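Protein (o6-methylguanine-dna methyltransferase) (Thermococcus kodakarensis, PDB 1MGT) repairs O6-methylguanine and O4-methylthymine in DNA by moving the methyl group irreversibly onto a cysteine of its own, a suicide reaction that spends the enzyme. Local coordinates at residues S155-E158 against E159-L163; N133-P136 against I137-C141; R33-L36 against M37-H41; S61-P64 against E65-F68. All blocks are in the same frame, centred on the assembly; numbering follows the deposited sequence.

Contact 1 (S155-E158 against E159-L163); sequences SGIE and EKKFL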
# COMPACT_ATOMS: atom_id res chain seq x y z
N SER A 155 -7.86 -2.92 -2.53
CA SER A 155 -7.37 -3.97 -3.39
C SER A 155 -7.92 -5.36 -3.12
O SER A 155 -7.20 -6.32 -3.43
CB SER A 155 -5.83 -4.05 -3.33
OG SER A 155 -5.29 -2.83 -3.78
N GLY A 156 -9.12 -5.52 -2.56
CA GLY A 156 -9.66 -6.84 -2.33
C GLY A 156 -9.60 -7.38 -0.92
O GLY A 156 -8.60 -7.27 -0.22
N ILE A 157 -10.69 -8.04 -0.49
CA ILE A 157 -10.75 -8.60 0.85
C ILE A 157 -9.82 -9.78 1.00
O ILE A 157 -9.15 -9.95 2.02
CB ILE A 157 -12.18 -9.02 1.26
CG1 ILE A 157 -13.17 -7.88 1.10
CG2 ILE A 157 -12.20 -9.53 2.70
CD1 ILE A 157 -12.86 -6.59 1.81
N GLU A 158 -9.73 -10.63 -0.03
CA GLU A 158 -8.84 -11.78 0.04
C GLU A 158 -7.39 -11.32 0.15
O GLU A 158 -6.59 -11.96 0.82
CB GLU A 158 -9.01 -12.69 -1.19
CG GLU A 158 -10.34 -13.44 -1.13
CD GLU A 158 -10.36 -14.43 0.02
OE1 GLU A 158 -9.32 -15.09 0.26
OE2 GLU A 158 -11.42 -14.54 0.68
N GLU A 159 -7.08 -10.20 -0.55
CA GLU A 159 -5.73 -9.66 -0.48
C GLU A 159 -5.47 -9.16 0.96
O GLU A 159 -4.37 -9.38 1.49
CB GLU A 159 -5.57 -8.51 -1.47
CG GLU A 159 -5.39 -8.99 -2.91
CD GLU A 159 -6.65 -9.21 -3.69
OE1 GLU A 159 -7.74 -9.46 -3.13
OE2 GLU A 159 -6.58 -9.13 -4.96
N LYS A 160 -6.46 -8.50 1.54
CA LYS A 160 -6.27 -8.00 2.93
C LYS A 160 -6.03 -9.16 3.90
O LYS A 160 -5.13 -9.13 4.76
CB LYS A 160 -7.48 -7.20 3.38
CG LYS A 160 -7.16 -6.39 4.68
CD LYS A 160 -8.39 -5.55 5.03
CE LYS A 160 -8.12 -4.56 6.14
NZ LYS A 160 -9.32 -3.71 6.40
N LYS A 161 -6.82 -10.20 3.78
CA LYS A 161 -6.71 -11.40 4.61
C LYS A 161 -5.39 -12.10 4.44
O LYS A 161 -4.77 -12.60 5.38
CB LYS A 161 -7.85 -12.37 4.28
CG LYS A 161 -9.08 -12.20 5.14
CD LYS A 161 -10.25 -13.04 4.67
CE LYS A 161 -9.93 -14.52 4.61
NZ LYS A 161 -11.13 -15.33 4.20
N PHE A 162 -4.89 -12.16 3.20
CA PHE A 162 -3.61 -12.78 2.91
C PHE A 162 -2.48 -12.06 3.62
O PHE A 162 -1.57 -12.67 4.21
CB PHE A 162 -3.40 -12.82 1.40
CG PHE A 162 -2.00 -13.13 1.00
CD1 PHE A 162 -1.51 -14.41 1.06
CD2 PHE A 162 -1.17 -12.09 0.57
CE1 PHE A 162 -0.19 -14.67 0.69
CE2 PHE A 162 0.13 -12.35 0.19
CZ PHE A 162 0.61 -13.64 0.26
N LEU A 163 -2.50 -10.71 3.53
CA LEU A 163 -1.50 -9.92 4.19
C LEU A 163 -1.61 -10.10 5.72
O LEU A 163 -0.57 -10.27 6.35
CB LEU A 163 -1.62 -8.43 3.86
CG LEU A 163 -1.27 -8.10 2.37
CD1 LEU A 163 -1.39 -6.60 2.15
CD2 LEU A 163 0.12 -8.63 2.05
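Glu159 folds its carboxylate back against the backbone of Ser155 and Gly156, at the start of helix 157-166, the last helix of the DNA-binding region. Gly156 is the N-cap residue. The carboxylate carbon CD of Glu159 lies 3.0 Å from Ser155 O, and OE1 of Glu159 comes to 3.3 Å from Gly156 CA. A bend at chi2 (88°) turns the acid group back in this way. Carboxylate and carbonyl oxygens have no proton to share here and would repel, which Arg39 NH1 of helix 33-49, in a salt bridge with Glu159 OE2, probably offsets. Gly156 is close to obligatory, since its positive phi of 102° would press a CB against the preceding carbonyl O, and that CB would also collide with Glu159 OE1.

Three successive i to i+4 bonds wind the first turn. The straightest runs from Lys161 N to Ile157 O, 2.9 Å with an angle of 167° at the hydrogen. On the exposed flank, Glu158 and Lys161 lie side by side and point the same way, joined by a long salt bridge, consistent with the intrahelical ion pairs linked to this protein's hyperthermostability.

Behind this shell, Phe162 packs on Arg12 and Val14 of strand 12-20, while Leu163 reaches Phe29, joining the helix to the N-terminal sheet. Lys160 leaves the helix with its chain extended, and its ammonium is gripped by three backbone carbonyls, those of Val144, Ile150 and Tyr152. At the exposed ion pair, Glu158 OE2 stands 3.6 Å from Lys161 NZ.

Contact 2 (N133-P136 against I137-C141); sequences NPYP and IVVPC
Asn133 bridges the turn with both ends of its amide. ND2 gives a hydrogen bond to Cys141 SG at 3.5 Å, with an angle of 161° and the sulfur only 2° out of the amide plane, and a second, weak one to Val139 O at 3.4 Å. OD1 accepts from Tyr135 N at 2.9 Å, the N-H standing above the carbonyl plane, which closes an Asx turn. With CG opposite the backbone N (chi1 178°), the amide reaches across to the 139-141 part of the loop. This is the loop that carries the nucleophile and methyl acceptor Cys141, in a family whose active-site sequence is Pro-Cys-His-Arg. With an alanine here instead of Asn133, the Cys141 sulfur would probably lose this N-H and the Asx turn its acceptor.

Packing is tight around Tyr135, whose carbonyl receives Val139 N at 2.9 Å and whose CB meets Val138 CG2 at 3.6 Å. Pro134 CG sits over one face of the ring, and the hydroxyl is bonded to the backbone N of Phe86. The ring touches Val139 CG2 more loosely, at 4.2 Å from CD1. All the touching residues are buried: Tyr97 backs Asn133 and Val139, and Ile137 reaches Val67 and Leu71.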
# COMPACT_ATOMS: atom_id res chain seq x y z
N ASN A 133 -4.72 5.37 -0.62
CA ASN A 133 -3.31 5.10 -0.42
C ASN A 133 -2.66 4.57 -1.70
O ASN A 133 -3.01 3.50 -2.17
CB ASN A 133 -3.20 4.04 0.71
CG ASN A 133 -1.78 3.62 0.99
OD1 ASN A 133 -0.85 4.36 0.69
ND2 ASN A 133 -1.64 2.44 1.59
N PRO A 134 -1.67 5.29 -2.23
CA PRO A 134 -0.98 4.84 -3.43
C PRO A 134 0.14 3.89 -3.11
O PRO A 134 0.84 3.36 -3.97
CB PRO A 134 -0.45 6.17 -4.01
CG PRO A 134 -0.17 7.01 -2.83
CD PRO A 134 -1.19 6.61 -1.78
N TYR A 135 0.38 3.59 -1.80
CA TYR A 135 1.43 2.72 -1.38
C TYR A 135 0.99 1.52 -0.50
O TYR A 135 1.50 1.41 0.64
CB TYR A 135 2.46 3.53 -0.54
CG TYR A 135 2.88 4.86 -1.14
CD1 TYR A 135 2.75 6.02 -0.39
CD2 TYR A 135 3.43 4.94 -2.42
CE1 TYR A 135 3.15 7.24 -0.90
CE2 TYR A 135 3.82 6.17 -2.94
CZ TYR A 135 3.68 7.31 -2.18
OH TYR A 135 4.07 8.55 -2.67
N PRO A 136 0.17 0.67 -1.01
CA PRO A 136 -0.25 -0.54 -0.27
C PRO A 136 0.99 -1.36 0.04
O PRO A 136 2.08 -1.25 -0.57
CB PRO A 136 -1.19 -1.26 -1.20
CG PRO A 136 -0.84 -0.78 -2.57
CD PRO A 136 -0.45 0.67 -2.37
N ILE A 137 0.87 -2.23 1.05
CA ILE A 137 1.92 -3.07 1.57
C ILE A 137 2.87 -2.27 2.45
O ILE A 137 2.94 -2.48 3.67
CB ILE A 137 2.71 -3.91 0.58
CG1 ILE A 137 1.77 -4.77 -0.29
CG2 ILE A 137 3.74 -4.81 1.30
CD1 ILE A 137 2.50 -5.34 -1.51
N VAL A 138 3.61 -1.33 1.89
CA VAL A 138 4.58 -0.54 2.63
C VAL A 138 3.86 0.38 3.62
O VAL A 138 4.35 0.41 4.77
CB VAL A 138 5.55 0.18 1.69
CG1 VAL A 138 6.22 -0.88 0.78
CG2 VAL A 138 4.82 1.16 0.80
N VAL A 139 2.83 1.07 3.22
CA VAL A 139 2.04 1.92 4.20
C VAL A 139 0.99 0.88 4.54
O VAL A 139 0.20 0.44 3.67
CB VAL A 139 1.48 3.17 3.53
CG1 VAL A 139 0.36 3.79 4.37
CG2 VAL A 139 2.61 4.19 3.34
N PRO A 140 1.03 0.33 5.75
CA PRO A 140 0.16 -0.77 6.08
C PRO A 140 -1.27 -0.57 6.35
O PRO A 140 -1.77 -0.92 7.46
CB PRO A 140 0.96 -1.43 7.23
CG PRO A 140 1.44 -0.23 7.99
CD PRO A 140 1.92 0.71 6.87
N CYS A 141 -2.05 -0.14 5.34
CA CYS A 141 -3.47 0.09 5.50
C CYS A 141 -4.24 -1.22 5.70
O CYS A 141 -5.39 -1.15 6.17
CB CYS A 141 -4.03 0.92 4.34
SG CYS A 141 -3.90 0.05 2.77

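Contact 3 (R33-L36 against M37-H41); sequences RGTL and MKRIH
Thr35 and Arg39 lie side by side on helix 33-49, one turn apart and pointing the same way, in the helix that packs on the three-stranded antiparallel sheet of the N-terminal region. Four i to i+4 backbone bonds hold this turn, among them Ile40 N to Leu36 O at 2.9 Å and Arg39 N to Thr35 O at 3.0 Å.

The apolar contacts fall on the sheet side. Leu36 CG meets Ile40 CG1 at 4.3 Å, and the pair rests on Ala28, with Leu36 also on Trp15 and Val4.

The cationic groups are packed by sulfur and methyl groups. Arg33 runs alongside Met37; Met37 SD lies over one face of the Arg33 guanidinium, and NH1 of Arg33 comes to 3.6 Å from Met37 CG. Arg39 is covered on one face by a methyl while its NH1 pairs with Glu159 of helix 157-166 and bonds to Phe29 O; its chain is extended from CG to NE, which carries the charge out to those partners. Exchanging Arg39 for a leucine would probably leave the Glu159 carboxylate, set against the Ser155 carbonyl, without its compensating cation. The covering methyl is Thr35 CG2, centred 3.5 Å above the guanidinium plane and 3.6 Å from Arg39 CZ.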
# COMPACT_ATOMS: atom_id res chain seq x y z
N ARG A 33 -1.38 -11.37 -13.14
CA ARG A 33 -0.88 -10.18 -13.85
C ARG A 33 -1.94 -9.28 -14.43
O ARG A 33 -1.78 -8.05 -14.45
CB ARG A 33 0.15 -10.62 -14.91
CG ARG A 33 0.88 -9.47 -15.58
CD ARG A 33 1.85 -9.91 -16.67
NE ARG A 33 2.80 -8.83 -16.96
CZ ARG A 33 2.54 -7.75 -17.69
NH1 ARG A 33 1.36 -7.54 -18.27
NH2 ARG A 33 3.50 -6.84 -17.87
N GLY A 34 -3.06 -9.83 -14.91
CA GLY A 34 -4.14 -9.03 -15.50
C GLY A 34 -4.74 -8.09 -14.45
O GLY A 34 -5.01 -6.93 -14.69
N THR A 35 -4.99 -8.65 -13.25
CA THR A 35 -5.57 -7.83 -12.18
C THR A 35 -4.56 -6.77 -11.77
O THR A 35 -4.94 -5.62 -11.52
CB THR A 35 -5.98 -8.72 -10.99
OG1 THR A 35 -7.00 -9.63 -11.50
CG2 THR A 35 -6.60 -7.87 -9.88
N LEU A 36 -3.30 -7.13 -11.72
CA LEU A 36 -2.26 -6.19 -11.36
C LEU A 36 -2.28 -5.02 -12.34
O LEU A 36 -2.26 -3.88 -11.92
CB LEU A 36 -0.85 -6.80 -11.42
CG LEU A 36 0.27 -5.76 -11.16
CD1 LEU A 36 0.28 -5.42 -9.66
CD2 LEU A 36 1.63 -6.21 -11.58
N MET A 37 -2.35 -5.33 -13.65
CA MET A 37 -2.35 -4.23 -14.63
C MET A 37 -3.55 -3.32 -14.52
O MET A 37 -3.45 -2.08 -14.71
CB MET A 37 -2.12 -4.80 -16.03
CG MET A 37 -0.70 -5.36 -16.19
SD MET A 37 0.63 -4.23 -15.77
CE MET A 37 0.19 -2.81 -16.77
N LYS A 38 -4.72 -3.83 -14.19
CA LYS A 38 -5.90 -3.00 -14.01
C LYS A 38 -5.70 -2.07 -12.81
O LYS A 38 -6.07 -0.90 -12.85
CB LYS A 38 -7.13 -3.90 -13.79
CG LYS A 38 -8.40 -3.08 -13.60
CD LYS A 38 -9.57 -3.96 -13.19
CE LYS A 38 -10.35 -3.35 -12.03
NZ LYS A 38 -10.94 -2.03 -12.37
N ARG A 39 -5.12 -2.59 -11.72
CA ARG A 39 -4.88 -1.77 -10.53
C ARG A 39 -3.82 -0.70 -10.78
O ARG A 39 -3.95 0.42 -10.27
CB ARG A 39 -4.47 -2.64 -9.33
CG ARG A 39 -5.66 -3.52 -8.93
CD ARG A 39 -5.25 -4.42 -7.70
NE ARG A 39 -6.50 -5.17 -7.40
CZ ARG A 39 -6.55 -6.28 -6.68
NH1 ARG A 39 -5.46 -6.82 -6.16
NH2 ARG A 39 -7.76 -6.83 -6.51
N ILE A 40 -2.82 -1.03 -11.58
CA ILE A 40 -1.76 -0.08 -11.94
C ILE A 40 -2.37 1.06 -12.73
O ILE A 40 -2.09 2.24 -12.50
CB ILE A 40 -0.62 -0.80 -12.70
CG1 ILE A 40 0.33 -1.52 -11.73
CG2 ILE A 40 0.18 0.18 -13.58
CD1 ILE A 40 1.11 -0.55 -10.83
N HIS A 41 -3.29 0.76 -13.66
CA HIS A 41 -3.95 1.78 -14.45
C HIS A 41 -4.87 2.65 -13.61
O HIS A 41 -4.91 3.88 -13.73
CB HIS A 41 -4.75 1.12 -15.61
CG HIS A 41 -3.78 0.67 -16.67
ND1 HIS A 41 -3.02 1.57 -17.41
CD2 HIS A 41 -3.44 -0.56 -17.10
CE1 HIS A 41 -2.27 0.88 -18.24
NE2 HIS A 41 -2.48 -0.40 -18.09

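Contact 4 (S61-P64 against E65-F68); sequences SDYP and EKVF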
# COMPACT_ATOMS: atom_id res chain seq x y z
N SER A 61 14.11 -2.84 -12.24
CA SER A 61 14.42 -2.09 -11.02
C SER A 61 14.35 -3.08 -9.84
O SER A 61 13.87 -4.19 -10.04
CB SER A 61 13.59 -0.88 -10.79
OG SER A 61 12.52 -1.05 -9.90
N ASP A 62 14.90 -2.65 -8.72
CA ASP A 62 14.88 -3.52 -7.55
C ASP A 62 13.71 -3.16 -6.63
O ASP A 62 13.57 -3.76 -5.57
CB ASP A 62 16.19 -3.47 -6.79
CG ASP A 62 16.52 -2.14 -6.18
OD1 ASP A 62 17.48 -2.07 -5.36
OD2 ASP A 62 15.87 -1.12 -6.50
N TYR A 63 12.85 -2.23 -7.04
CA TYR A 63 11.71 -1.83 -6.21
C TYR A 63 10.75 -2.95 -5.88
O TYR A 63 10.37 -3.11 -4.69
CB TYR A 63 11.00 -0.62 -6.79
CG TYR A 63 11.69 0.69 -6.48
CD1 TYR A 63 11.95 1.58 -7.51
CD2 TYR A 63 12.06 1.04 -5.20
CE1 TYR A 63 12.57 2.80 -7.25
CE2 TYR A 63 12.68 2.25 -4.94
CZ TYR A 63 12.93 3.11 -5.96
OH TYR A 63 13.55 4.33 -5.73
N PRO A 64 10.31 -3.75 -6.84
CA PRO A 64 9.40 -4.85 -6.57
C PRO A 64 9.98 -5.79 -5.51
O PRO A 64 9.28 -6.22 -4.58
CB PRO A 64 9.24 -5.55 -7.91
CG PRO A 64 9.42 -4.38 -8.89
CD PRO A 64 10.61 -3.63 -8.29
N GLU A 65 11.26 -6.13 -5.60
CA GLU A 65 11.88 -7.00 -4.61
C GLU A 65 11.92 -6.31 -3.24
O GLU A 65 11.76 -6.99 -2.24
CB GLU A 65 13.27 -7.45 -5.02
CG GLU A 65 13.81 -8.55 -4.08
CD GLU A 65 15.25 -8.89 -4.35
OE1 GLU A 65 15.78 -9.83 -3.70
OE2 GLU A 65 15.88 -8.25 -5.21
N LYS A 66 12.16 -5.01 -3.19
CA LYS A 66 12.20 -4.33 -1.87
C LYS A 66 10.82 -4.37 -1.24
O LYS A 66 10.68 -4.64 -0.04
CB LYS A 66 12.66 -2.89 -2.01
CG LYS A 66 14.15 -2.74 -2.29
CD LYS A 66 14.42 -1.25 -2.49
CE LYS A 66 15.90 -0.95 -2.71
NZ LYS A 66 16.03 0.51 -3.06
N VAL A 67 9.78 -4.14 -2.03
CA VAL A 67 8.41 -4.21 -1.54
C VAL A 67 8.13 -5.63 -1.05
O VAL A 67 7.54 -5.81 0.01
CB VAL A 67 7.38 -3.76 -2.57
CG1 VAL A 67 5.96 -3.99 -2.06
CG2 VAL A 67 7.61 -2.30 -2.95
N PHE A 68 8.55 -6.68 -1.78
CA PHE A 68 8.34 -8.05 -1.35
C PHE A 68 9.01 -8.31 0.01
O PHE A 68 8.44 -9.04 0.83
CB PHE A 68 8.90 -9.03 -2.39
CG PHE A 68 8.66 -10.48 -2.04
CD1 PHE A 68 7.40 -11.01 -2.04
CD2 PHE A 68 9.76 -11.27 -1.72
CE1 PHE A 68 7.19 -12.34 -1.72
CE2 PHE A 68 9.57 -12.61 -1.39
CZ PHE A 68 8.29 -13.13 -1.39
O HOH W 1 12.89 -6.18 -8.12
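The carbonyl O of Tyr63 receives Val67 N at 2.9 Å with an angle of 168°, a nearly straight bond in the first turn of helix 63-71. The entrance to that helix is capped: Ser61 OG accepts from Tyr63 N at 3.1 Å, and the same OG is also bonded to Ser3 OG of strand 2-9. A water links the next step, donating to Ser61 O and accepting from Glu65 N at 3.0 Å, thereby giving a first-turn N-H a partner. Lys66 N in turn bonds to Asp62 O, lying in the carbonyl plane.

Asp62 and Lys66 also meet through their side chains on the outer flank. The lysine chain is extended beyond CG and crosses the aspartate at a slant, while chi1 of Asp62 (65°) swings its CG between the backbone N and carbonyl carbon and so over toward Lys66. The resulting salt bridge is long, and Glu83 offers the ammonium a second, weak ion pair.

The other flank faces the sheet: Pro64 sits on Ser3, Glu5 and Val18, and the ring of Phe68 stacks with Phe7. In the flanking pair, OD1 is nearer the CE methylene than the nitrogen, with Asp62 OD1 3.3 Å from Lys66 CE and 3.7 Å from Lys66 NZ.

In the fold
Contact 2, which includes the acceptor Cys141, has its centre about 2 Å from that of the chain. The centre of contact 1 is about 12 Å from that of contact 2; the side chain of Lys160 is about 7 Å from that of Cys141, so the helix flanks the active site. Contact 1 in the DNA-binding region and contact 3 in the N-terminal region are tied by an interhelical ion pair, Glu159 OE2 to Arg39 NH1 at 2.8 Å. Contact 4 reaches contact 2 through apolar packing, Val67 CG1 to Ile137 CD1 at 3.8 Å, which sets the active-site loop against the N-terminal region. Contacts 3 and 4 do not touch, their centres about 17 Å apart.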